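Local coordinates for Endoglucanase(Endo-1,4-beta-glucanase)protein (Pseudomonas stutzeri, PDB 6R2J) that probably hydrolyses internal beta-1,4-glucosidic bonds of cellulose as a family 5 endoglucanase, and binds cellobiose in a glycan pocket, at residues Asp210-Gly215 and Ala219-Asn224; Gly251-Pro256 and Asp267-Tyr272; Lys82-Ala87 and Glu128-His133; Ala1-Asn6 and Lys93-Met98. All coordinates share one frame; numbering follows the deposited sequence.

Contact 1: Asp210-Gly215 and Ala219-Asn224; sequences DDDFSG and AQTSRN. With BGC (beta-D-glucopyranose), chain E; BGC (beta-D-glucopyranose), chain B.
Asp210 lies alongside Thr221, the two side chains pointing the same way. Its CB comes first, 3.4 Å from Thr221 O and also beside Ser222 OG, which itself bonds Met218 O. Beyond it CG is tucked between the backbone N and the carbonyl carbon (chi1 49°), which turns the carboxylate back over its own loop. There OD1 takes the N-H of Gly215 on its syn lone pair at 2.9 Å, while OD2 accepts from Tyr217 N and meets water 1 at 2.6 Å. The same water reaches Asp212 OD2 and Thr221 OG1, whose hydroxyl also bonds Met218 O, so the two loop arms are bridged through solvent. One direct bond joins the backbones: Asp211 N to Thr221 O, 2.8 Å. Asp212 OD1 is gripped from one face of its carboxylate by Ser214 N and by Ser214 OG, the former closing an Asx turn. This probably helps to shape the pocket wall, where Ser214 CB rests 3.7 Å from C4 of the chain E glucose of the bound cellobiose. All of this belongs to the long loop between strand 201-206 and helix 229-244, and Arg233 of that helix bonds Asp210 O and makes a cation-pi contact with Phe213.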
# COMPACT_ATOMS: atom_id res chain seq x y z
N ASP A 210 -13.22 -4.10 -11.75
CA ASP A 210 -13.85 -3.62 -12.97
C ASP A 210 -13.11 -4.14 -14.20
O ASP A 210 -11.99 -4.66 -14.13
CB ASP A 210 -14.07 -2.10 -13.00
CG ASP A 210 -12.84 -1.30 -12.61
OD1 ASP A 210 -11.90 -1.89 -12.06
OD2 ASP A 210 -12.83 -0.06 -12.84
N ASP A 211 -13.80 -4.00 -15.36
CA ASP A 211 -13.42 -4.70 -16.58
C ASP A 211 -12.08 -4.26 -17.09
O ASP A 211 -11.42 -5.02 -17.82
CB ASP A 211 -14.43 -4.38 -17.65
CG ASP A 211 -15.74 -5.08 -17.45
OD1 ASP A 211 -15.91 -5.80 -16.44
OD2 ASP A 211 -16.60 -4.96 -18.36
N ASP A 212 -11.67 -3.05 -16.74
CA ASP A 212 -10.40 -2.49 -17.20
C ASP A 212 -9.35 -2.51 -16.11
O ASP A 212 -8.30 -1.87 -16.27
CB ASP A 212 -10.63 -1.07 -17.73
CG ASP A 212 -11.07 -0.10 -16.67
OD1 ASP A 212 -11.10 -0.48 -15.49
OD2 ASP A 212 -11.39 1.05 -17.00
N PHE A 213 -9.60 -3.22 -15.01
CA PHE A 213 -8.66 -3.40 -13.92
C PHE A 213 -8.36 -2.11 -13.13
O PHE A 213 -7.55 -2.16 -12.16
CB PHE A 213 -7.30 -3.98 -14.38
CG PHE A 213 -7.40 -5.20 -15.23
CD1 PHE A 213 -7.58 -5.09 -16.60
CD2 PHE A 213 -7.30 -6.45 -14.66
CE1 PHE A 213 -7.67 -6.22 -17.40
CE2 PHE A 213 -7.38 -7.60 -15.43
CZ PHE A 213 -7.56 -7.49 -16.80
N SER A 214 -8.98 -0.97 -13.47
CA SER A 214 -8.47 0.32 -12.99
C SER A 214 -8.91 0.67 -11.57
O SER A 214 -8.24 1.46 -10.90
CB SER A 214 -8.91 1.44 -13.92
OG SER A 214 -10.33 1.50 -13.97
N GLY A 215 -10.04 0.15 -11.11
CA GLY A 215 -10.57 0.60 -9.85
C GLY A 215 -11.34 1.90 -9.91
O GLY A 215 -11.75 2.40 -8.85
N ALA A 219 -19.37 3.11 -15.14
CA ALA A 219 -20.63 2.37 -15.25
C ALA A 219 -20.52 1.27 -16.30
O ALA A 219 -20.96 0.13 -16.07
CB ALA A 219 -21.79 3.32 -15.59
N GLN A 220 -19.96 1.57 -17.47
CA GLN A 220 -19.92 0.59 -18.54
C GLN A 220 -19.00 -0.60 -18.23
O GLN A 220 -19.19 -1.68 -18.79
CB GLN A 220 -19.55 1.30 -19.86
CG GLN A 220 -18.04 1.55 -20.09
CD GLN A 220 -17.52 2.88 -19.53
OE1 GLN A 220 -18.10 3.44 -18.58
NE2 GLN A 220 -16.42 3.36 -20.10
N THR A 221 -18.04 -0.42 -17.33
CA THR A 221 -17.04 -1.44 -17.06
C THR A 221 -17.29 -2.16 -15.74
O THR A 221 -16.45 -2.97 -15.31
CB THR A 221 -15.66 -0.78 -17.01
OG1 THR A 221 -15.59 0.09 -15.88
CG2 THR A 221 -15.38 0.04 -18.30
N SER A 222 -18.42 -1.89 -15.10
CA SER A 222 -18.73 -2.45 -13.79
C SER A 222 -20.08 -3.15 -13.78
O SER A 222 -20.63 -3.37 -12.69
CB SER A 222 -18.69 -1.36 -12.72
OG SER A 222 -17.45 -0.68 -12.71
N ARG A 223 -20.57 -3.57 -14.94
CA ARG A 223 -21.92 -4.10 -15.05
C ARG A 223 -22.00 -5.60 -14.85
O ARG A 223 -23.10 -6.12 -14.62
CB ARG A 223 -22.50 -3.77 -16.42
CG ARG A 223 -22.50 -2.29 -16.70
CD ARG A 223 -23.42 -1.98 -17.86
NE ARG A 223 -22.69 -2.03 -19.12
CZ ARG A 223 -23.28 -2.15 -20.31
NH1 ARG A 223 -24.59 -2.21 -20.37
NH2 ARG A 223 -22.57 -2.19 -21.42
N ASN A 224 -20.89 -6.31 -14.92
CA ASN A 224 -20.92 -7.76 -14.81
C ASN A 224 -19.70 -8.21 -14.04
O ASN A 224 -18.72 -8.67 -14.64
CB ASN A 224 -20.97 -8.43 -16.17
CG ASN A 224 -22.38 -8.75 -16.61
OD1 ASN A 224 -22.77 -8.45 -17.73
ND2 ASN A 224 -23.16 -9.36 -15.72
C2 BGC E . -5.46 3.02 -14.95
C3 BGC E . -4.82 1.89 -14.19
C4 BGC E . -5.45 0.69 -14.84
C5 BGC E . -5.18 0.60 -16.39
C6 BGC E . -5.93 -0.55 -17.10
C1 BGC E . -4.93 3.04 -16.40
O1 BGC E . -5.28 4.15 -17.16
O2 BGC E . -5.17 4.31 -14.42
O3 BGC E . -5.16 1.77 -12.80
O4 BGC E . -5.11 -0.64 -14.47
O5 BGC E . -5.34 1.82 -17.20
O6 BGC E . -5.88 -1.69 -16.25
C2 BGC B . -3.99 -1.85 -13.16
C3 BGC B . -3.37 -2.53 -11.98
C4 BGC B . -3.62 -1.57 -10.86
C5 BGC B . -4.87 -0.75 -10.90
C6 BGC B . -4.82 0.03 -9.62
C1 BGC B . -5.18 -0.86 -13.16
O2 BGC B . -4.03 -2.90 -14.22
O3 BGC B . -1.97 -2.77 -12.14
O4 BGC B . -3.41 -2.47 -9.80
O5 BGC B . -4.79 0.13 -12.12
O6 BGC B . -5.70 1.16 -9.78
O HOH W 1 -13.61 1.47 -14.83
O HOH W 2 -19.13 -4.21 -17.94

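Contact 2: Gly251-Pro256 and Asp267-Tyr272; sequences GEYGIP and DNLLAY
Tyr253 meets segment 267-272 of helix 260-276 through two leucines, one meeting its ring obliquely and one at its hydroxyl. Leu269 CD2 lies 4.0 Å from Tyr253 CD2. Leu270 crosses the tyrosine at about a right angle and turns both methyls to the oxygen: Tyr253 OH is 3.4 Å from CD2 and 3.5 Å from CD1, and CD2 also packs on CZ at 3.8 Å. With CG between the backbone N and the carbonyl carbon (chi1 80°), the ring reaches across from the loop to the helix, bridging backbones whose nearest CA atoms, those of Tyr253 and Leu269, are 9.5 Å apart. Cutting the ring back to an alanine here is likely to open a gap in front of Leu269 and Leu270 and to take from Tyr282 its edge-to-face partner. Tyr282 belongs to the next shell, in which Met266 touches Tyr253 from one helical turn earlier, and Ser280 touches both Tyr253 and Leu270. Tyr253 is further fixed by backbone bonding to Trp283, while Tyr282 OH accepts Ile255 N. The contact thus spans one beta-alpha-beta crossover of the TIM barrel, in which strand 248-252 runs into this loop, helix 260-276 packs on the outside, and the chain returns as the parallel strand 280-285.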
# COMPACT_ATOMS: atom_id res chain seq x y z
N GLY A 251 -1.81 -4.64 -1.69
CA GLY A 251 -1.79 -3.31 -1.10
C GLY A 251 -2.97 -2.42 -1.42
O GLY A 251 -3.15 -1.38 -0.77
N GLU A 252 -3.73 -2.76 -2.44
CA GLU A 252 -4.96 -2.04 -2.70
C GLU A 252 -5.98 -2.93 -3.36
O GLU A 252 -5.65 -3.77 -4.19
CB GLU A 252 -4.79 -0.90 -3.68
CG GLU A 252 -3.95 0.24 -3.19
CD GLU A 252 -3.87 1.34 -4.21
OE1 GLU A 252 -4.72 1.35 -5.14
OE2 GLU A 252 -2.92 2.15 -4.09
N TYR A 253 -7.25 -2.67 -3.04
CA TYR A 253 -8.44 -3.35 -3.54
C TYR A 253 -9.55 -2.54 -2.88
O TYR A 253 -9.37 -2.03 -1.77
CB TYR A 253 -8.48 -4.81 -3.12
CG TYR A 253 -8.96 -5.04 -1.72
CD1 TYR A 253 -8.07 -4.98 -0.65
CD2 TYR A 253 -10.29 -5.32 -1.47
CE1 TYR A 253 -8.48 -5.20 0.59
CE2 TYR A 253 -10.72 -5.52 -0.19
CZ TYR A 253 -9.83 -5.45 0.84
OH TYR A 253 -10.30 -5.66 2.12
N GLY A 254 -10.70 -2.38 -3.55
CA GLY A 254 -11.81 -1.63 -2.98
C GLY A 254 -13.03 -1.82 -3.85
O GLY A 254 -12.93 -2.27 -5.00
N ILE A 255 -14.18 -1.48 -3.29
CA ILE A 255 -15.43 -1.67 -4.02
C ILE A 255 -16.35 -0.49 -3.77
O ILE A 255 -16.34 0.13 -2.70
CB ILE A 255 -16.17 -2.98 -3.63
CG1 ILE A 255 -16.57 -2.99 -2.15
CG2 ILE A 255 -15.37 -4.22 -3.92
CD1 ILE A 255 -17.36 -4.23 -1.70
N PRO A 256 -17.17 -0.16 -4.77
CA PRO A 256 -18.25 0.81 -4.52
C PRO A 256 -19.34 0.21 -3.65
O PRO A 256 -19.61 -0.99 -3.68
CB PRO A 256 -18.78 1.12 -5.93
CG PRO A 256 -17.70 0.58 -6.92
CD PRO A 256 -17.12 -0.60 -6.19
N ASP A 267 -15.77 -10.41 -0.51
CA ASP A 267 -15.84 -11.53 0.43
C ASP A 267 -15.01 -12.73 -0.04
O ASP A 267 -14.24 -13.31 0.73
CB ASP A 267 -17.31 -11.92 0.59
CG ASP A 267 -17.64 -12.34 2.03
OD1 ASP A 267 -17.51 -11.47 2.96
OD2 ASP A 267 -18.04 -13.53 2.20
N ASN A 268 -15.15 -13.10 -1.31
CA ASN A 268 -14.40 -14.27 -1.76
C ASN A 268 -12.92 -13.98 -1.88
O ASN A 268 -12.09 -14.87 -1.66
CB ASN A 268 -14.97 -14.73 -3.09
CG ASN A 268 -16.36 -15.25 -2.97
OD1 ASN A 268 -16.70 -15.88 -1.96
ND2 ASN A 268 -17.18 -15.00 -3.98
N LEU A 269 -12.55 -12.75 -2.27
CA LEU A 269 -11.14 -12.39 -2.31
C LEU A 269 -10.51 -12.49 -0.92
O LEU A 269 -9.50 -13.17 -0.73
CB LEU A 269 -10.96 -10.99 -2.89
CG LEU A 269 -9.56 -10.44 -2.76
CD1 LEU A 269 -8.54 -11.18 -3.64
CD2 LEU A 269 -9.57 -8.92 -3.05
N LEU A 270 -11.08 -11.81 0.07
CA LEU A 270 -10.51 -11.84 1.42
C LEU A 270 -10.43 -13.27 1.95
O LEU A 270 -9.46 -13.62 2.65
CB LEU A 270 -11.31 -10.93 2.35
CG LEU A 270 -11.13 -9.42 2.11
CD1 LEU A 270 -11.95 -8.59 3.13
CD2 LEU A 270 -9.69 -8.97 2.17
N ALA A 271 -11.41 -14.12 1.64
CA ALA A 271 -11.38 -15.51 2.08
C ALA A 271 -10.18 -16.23 1.49
O ALA A 271 -9.45 -16.93 2.19
CB ALA A 271 -12.68 -16.21 1.67
N TYR A 272 -9.95 -16.03 0.18
CA TYR A 272 -8.80 -16.59 -0.51
C TYR A 272 -7.49 -16.06 0.06
O TYR A 272 -6.52 -16.81 0.23
CB TYR A 272 -8.90 -16.23 -1.99
CG TYR A 272 -7.71 -16.63 -2.82
CD1 TYR A 272 -7.32 -17.97 -2.91
CD2 TYR A 272 -6.99 -15.68 -3.56
CE1 TYR A 272 -6.25 -18.36 -3.68
CE2 TYR A 272 -5.91 -16.06 -4.35
CZ TYR A 272 -5.54 -17.40 -4.40
OH TYR A 272 -4.47 -17.78 -5.18

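Contact 3: Lys82-Ala87 and Glu128-His133; sequences KTLDLA and ERFKGH
The polar link is a bond from His133 NE2 to Asp85 OD1, 2.6 Å long with an N-H...O angle of 153°. On the histidine side it is nearly flat, the oxygen lying close to the ring plane. On the aspartate side the donor comes from above the carboxylate, 41° out of its plane. ND1, at the other side of the ring, bonds Gly135 N, so both ring nitrogens are engaged and the ring's rotation is fixed; this pattern is consistent with a neutral histidine protonated on NE2. The second kind is CH-pi: Leu84 CB sits squarely over the imidazole, 3.6 Å from the centroid of the His133 ring. In the barrel these residues join neighbouring outer helices, 74-89 and the end of 116-130, where a type II turn from Phe130 to His133, with Gly132 at positive phi, swings the histidine back toward Leu84. A leucine in place of His133 would probably leave Asp85 and Gly135 N without their shared partner and Leu84 CB without an aromatic face to lie on. Apolar packing makes up the rest. Leu84 CD1 meets Phe130 CD1 at 3.5 Å, the two side chains crossing at about a right angle. Both residues also press on Leu96 of strand 93-98, and Phe130 touches Ile77 and Leu80 of helix 74-89.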
# COMPACT_ATOMS: atom_id res chain seq x y z
N LYS A 82 4.06 12.19 13.12
CA LYS A 82 2.80 12.22 13.83
C LYS A 82 1.94 11.03 13.44
O LYS A 82 1.37 10.36 14.30
CB LYS A 82 2.08 13.55 13.51
CG LYS A 82 0.63 13.61 13.97
CD LYS A 82 -0.04 14.98 13.76
CE LYS A 82 -1.52 14.90 14.16
NZ LYS A 82 -2.33 16.12 13.85
N THR A 83 1.86 10.75 12.13
CA THR A 83 1.07 9.62 11.63
C THR A 83 1.56 8.32 12.25
O THR A 83 0.76 7.51 12.74
CB THR A 83 1.17 9.59 10.10
OG1 THR A 83 0.56 10.80 9.58
CG2 THR A 83 0.51 8.34 9.52
N LEU A 84 2.88 8.10 12.23
CA LEU A 84 3.45 6.90 12.84
C LEU A 84 3.21 6.89 14.34
O LEU A 84 2.96 5.83 14.92
CB LEU A 84 4.94 6.82 12.56
CG LEU A 84 5.47 6.77 11.13
CD1 LEU A 84 6.99 6.86 11.06
CD2 LEU A 84 4.96 5.49 10.48
N ASP A 85 3.29 8.06 14.99
CA ASP A 85 3.07 8.13 16.43
C ASP A 85 1.65 7.72 16.79
O ASP A 85 1.42 6.97 17.74
CB ASP A 85 3.29 9.55 16.93
CG ASP A 85 4.75 9.93 17.02
OD1 ASP A 85 5.60 9.01 17.17
OD2 ASP A 85 5.01 11.16 16.94
N LEU A 86 0.67 8.27 16.06
CA LEU A 86 -0.73 8.01 16.38
C LEU A 86 -1.10 6.57 16.06
O LEU A 86 -1.83 5.93 16.82
CB LEU A 86 -1.63 9.01 15.62
CG LEU A 86 -1.48 10.48 16.04
CD1 LEU A 86 -2.25 11.34 15.09
CD2 LEU A 86 -1.94 10.70 17.46
N ALA A 87 -0.56 6.03 14.96
CA ALA A 87 -0.75 4.61 14.67
C ALA A 87 -0.25 3.75 15.82
O ALA A 87 -0.98 2.90 16.34
CB ALA A 87 -0.07 4.23 13.34
N GLU A 128 16.62 7.23 7.57
CA GLU A 128 17.29 7.86 8.70
C GLU A 128 16.30 8.57 9.61
O GLU A 128 16.46 8.58 10.83
CB GLU A 128 18.33 8.87 8.20
CG GLU A 128 19.62 8.28 7.55
CD GLU A 128 20.44 9.35 6.80
OE1 GLU A 128 20.30 10.55 7.13
OE2 GLU A 128 21.22 9.01 5.88
N ARG A 129 15.25 9.17 9.04
CA ARG A 129 14.29 9.88 9.88
C ARG A 129 13.39 8.93 10.69
O ARG A 129 12.99 9.26 11.82
CB ARG A 129 13.42 10.79 9.02
CG ARG A 129 14.12 11.84 8.16
CD ARG A 129 14.80 12.92 9.00
NE ARG A 129 15.51 13.84 8.11
CZ ARG A 129 15.19 15.11 7.93
NH1 ARG A 129 14.17 15.64 8.61
NH2 ARG A 129 15.87 15.87 7.08
N PHE A 130 13.01 7.77 10.11
CA PHE A 130 11.99 6.91 10.73
C PHE A 130 12.50 5.57 11.26
O PHE A 130 11.74 4.86 11.92
CB PHE A 130 10.83 6.67 9.74
CG PHE A 130 10.25 7.93 9.18
CD1 PHE A 130 9.68 8.86 10.00
CD2 PHE A 130 10.27 8.18 7.83
CE1 PHE A 130 9.12 10.04 9.45
CE2 PHE A 130 9.74 9.34 7.29
CZ PHE A 130 9.16 10.27 8.10
N LYS A 131 13.76 5.25 11.04
CA LYS A 131 14.40 4.07 11.61
C LYS A 131 14.04 3.87 13.08
O LYS A 131 14.29 4.74 13.93
CB LYS A 131 15.93 4.24 11.46
CG LYS A 131 16.83 3.16 12.10
CD LYS A 131 18.32 3.54 11.99
CE LYS A 131 19.26 2.45 12.61
NZ LYS A 131 19.69 2.76 14.03
N GLY A 132 13.46 2.71 13.37
CA GLY A 132 13.20 2.32 14.74
C GLY A 132 11.87 2.76 15.31
O GLY A 132 11.60 2.49 16.49
N HIS A 133 11.04 3.42 14.52
CA HIS A 133 9.81 3.96 15.05
C HIS A 133 8.85 2.80 15.34
O HIS A 133 8.68 1.92 14.48
CB HIS A 133 9.15 4.94 14.08
CG HIS A 133 8.06 5.72 14.73
ND1 HIS A 133 6.93 5.13 15.23
CD2 HIS A 133 7.97 7.03 15.05
CE1 HIS A 133 6.18 6.04 15.82
NE2 HIS A 133 6.78 7.21 15.71

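Contact 4: Ala1-Asn6 and Lys93-Met98; sequences ADWPVN and KVILDM
Lys93 stretches from its strand to the N-terminal arm, and in one of its two conformers, the one described here, its amine reaches Asp2. There NZ donates to Asp2 O at 3.0 Å, arriving tilted 33° from the carbonyl plane. The chain leaves with CG anti to the carbonyl carbon (chi1 -59°) and stays extended from there on, which carries the charge past the proline: Lys93 CD runs by Pro4 CD at 4.3 Å. Water 3 adds a second link, accepting from Lys93 NZ and donating to Trp3 O at 2.9 Å. In this conformer two successive carbonyls of the arm share one amine, the second through the water. An inverse gamma turn centred on Asp2, closed by Trp3 N bonding Ala1 O, bends the backbone just at this point. The Asp2 carboxylate is nearby without making an ion pair, its OD2 5.3 Å from Lys93 NZ.

Trp3 turns its indole the other way, inward, with Pro4 CD laid over one face near the rim. Its far corner, CH2, comes obliquely to Ile95 CD1 at 4.5 Å, and NE1 is anchored on Ala12 O. The arm thus lies at the N-terminal end of the parallel barrel, opposite the strand ends that carry the active site in this fold, with Trp3 touching Leu54 and Leu137 on the strands flanking 93-98 and Pro4 sharing Leu137.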
# COMPACT_ATOMS: atom_id res chain seq x y z
N ALA A 1 8.25 -9.67 9.32
CA ALA A 1 8.90 -10.14 10.59
C ALA A 1 8.01 -9.66 11.74
O ALA A 1 7.12 -10.41 12.19
CB ALA A 1 10.30 -9.59 10.74
N ASP A 2 8.24 -8.42 12.18
CA ASP A 2 7.48 -7.80 13.28
C ASP A 2 6.10 -7.39 12.80
O ASP A 2 5.63 -6.29 13.11
CB ASP A 2 8.21 -6.58 13.83
CG ASP A 2 9.59 -6.92 14.29
OD1 ASP A 2 9.96 -8.11 14.15
OD2 ASP A 2 10.30 -6.00 14.78
N TRP A 3 5.43 -8.29 12.06
CA TRP A 3 4.10 -8.01 11.56
C TRP A 3 3.13 -7.87 12.73
O TRP A 3 3.21 -8.62 13.70
CB TRP A 3 3.64 -9.13 10.64
CG TRP A 3 2.61 -8.67 9.70
CD1 TRP A 3 1.26 -8.74 9.87
CD2 TRP A 3 2.84 -8.03 8.45
NE1 TRP A 3 0.63 -8.15 8.81
CE2 TRP A 3 1.57 -7.72 7.91
CE3 TRP A 3 3.99 -7.68 7.73
CZ2 TRP A 3 1.41 -7.10 6.67
CZ3 TRP A 3 3.83 -7.07 6.48
CH2 TRP A 3 2.54 -6.79 5.97
N PRO A 4 2.20 -6.91 12.66
CA PRO A 4 1.24 -6.75 13.77
C PRO A 4 0.42 -8.02 13.95
O PRO A 4 0.17 -8.76 12.99
CB PRO A 4 0.37 -5.56 13.35
CG PRO A 4 0.61 -5.42 11.86
CD PRO A 4 1.99 -5.95 11.56
N VAL A 5 0.06 -8.30 15.20
CA VAL A 5 -0.66 -9.51 15.56
C VAL A 5 -2.04 -9.12 16.08
O VAL A 5 -2.24 -8.01 16.58
CB VAL A 5 0.08 -10.37 16.61
CG1 VAL A 5 1.41 -10.86 16.08
CG2 VAL A 5 0.25 -9.57 17.87
N ASN A 6 -3.00 -10.03 15.92
CA ASN A 6 -4.33 -9.86 16.48
C ASN A 6 -4.33 -10.31 17.94
O ASN A 6 -3.54 -11.15 18.35
CB ASN A 6 -5.35 -10.70 15.71
CG ASN A 6 -5.60 -10.18 14.33
OD1 ASN A 6 -5.24 -9.06 13.97
ND2 ASN A 6 -6.21 -11.02 13.54
N LYS A 93 0.60 -0.60 13.01
CA LYS A 93 1.87 -0.40 12.33
C LYS A 93 1.59 0.01 10.89
O LYS A 93 0.60 -0.42 10.27
CB LYS A 93 2.76 -1.64 12.43
CG LYS A 93 3.08 -2.02 13.89
CD LYS A 93 4.11 -3.15 13.98
CE LYS A 93 4.32 -3.57 15.43
NZ LYS A 93 5.19 -4.78 15.61
N VAL A 94 2.44 0.87 10.36
CA VAL A 94 2.15 1.62 9.14
C VAL A 94 3.15 1.26 8.05
O VAL A 94 4.35 1.14 8.29
CB VAL A 94 2.18 3.14 9.43
CG1 VAL A 94 2.00 3.94 8.15
CG2 VAL A 94 1.14 3.48 10.50
N ILE A 95 2.63 1.12 6.84
CA ILE A 95 3.43 1.03 5.62
C ILE A 95 3.42 2.43 5.01
O ILE A 95 2.40 2.89 4.49
CB ILE A 95 2.87 -0.03 4.66
CG1 ILE A 95 2.80 -1.41 5.38
CG2 ILE A 95 3.72 -0.20 3.36
CD1 ILE A 95 2.29 -2.53 4.54
N LEU A 96 4.57 3.09 5.07
CA LEU A 96 4.73 4.35 4.36
C LEU A 96 4.90 4.10 2.86
O LEU A 96 5.79 3.36 2.44
CB LEU A 96 5.92 5.13 4.90
CG LEU A 96 5.74 5.60 6.34
CD1 LEU A 96 6.96 6.41 6.74
CD2 LEU A 96 4.48 6.40 6.54
N ASP A 97 4.05 4.71 2.05
CA ASP A 97 3.95 4.41 0.63
C ASP A 97 4.30 5.67 -0.12
O ASP A 97 3.54 6.65 -0.08
CB ASP A 97 2.52 3.97 0.32
CG ASP A 97 2.09 4.24 -1.13
OD1 ASP A 97 2.96 4.16 -2.07
OD2 ASP A 97 0.86 4.61 -1.24
N MET A 98 5.45 5.66 -0.83
CA MET A 98 5.80 6.77 -1.72
C MET A 98 4.96 6.62 -2.99
O MET A 98 5.25 5.80 -3.87
CB MET A 98 7.29 6.78 -2.04
CG MET A 98 7.67 7.85 -3.05
SD MET A 98 9.45 8.07 -3.32
CE MET A 98 10.05 8.70 -1.75
O HOH W 3 3.85 -7.17 16.12

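Overall arrangement
Contacts 3 and 4 touch and are stacked in successive layers, with centres about 11 Å apart: Leu84 and Ala87 pack on Val94 while Phe130 meets Leu96, so strand 93-98 faces the helices on one side and Trp3 on the other. Contact 2 reaches the same parallel sheet on strand 248-252, its centre about 19 Å from that of contact 4. Contact 1 supplies part of the glycan pocket, through Asp212, Phe213 and Ser214; contact 2 is the nearest of the others, with centres about 15 Å apart and the Tyr253 side chain about 9 Å from a bound glucose. Contact 3, about 37 Å from contact 1 between centres, lies across the chain's centre from it.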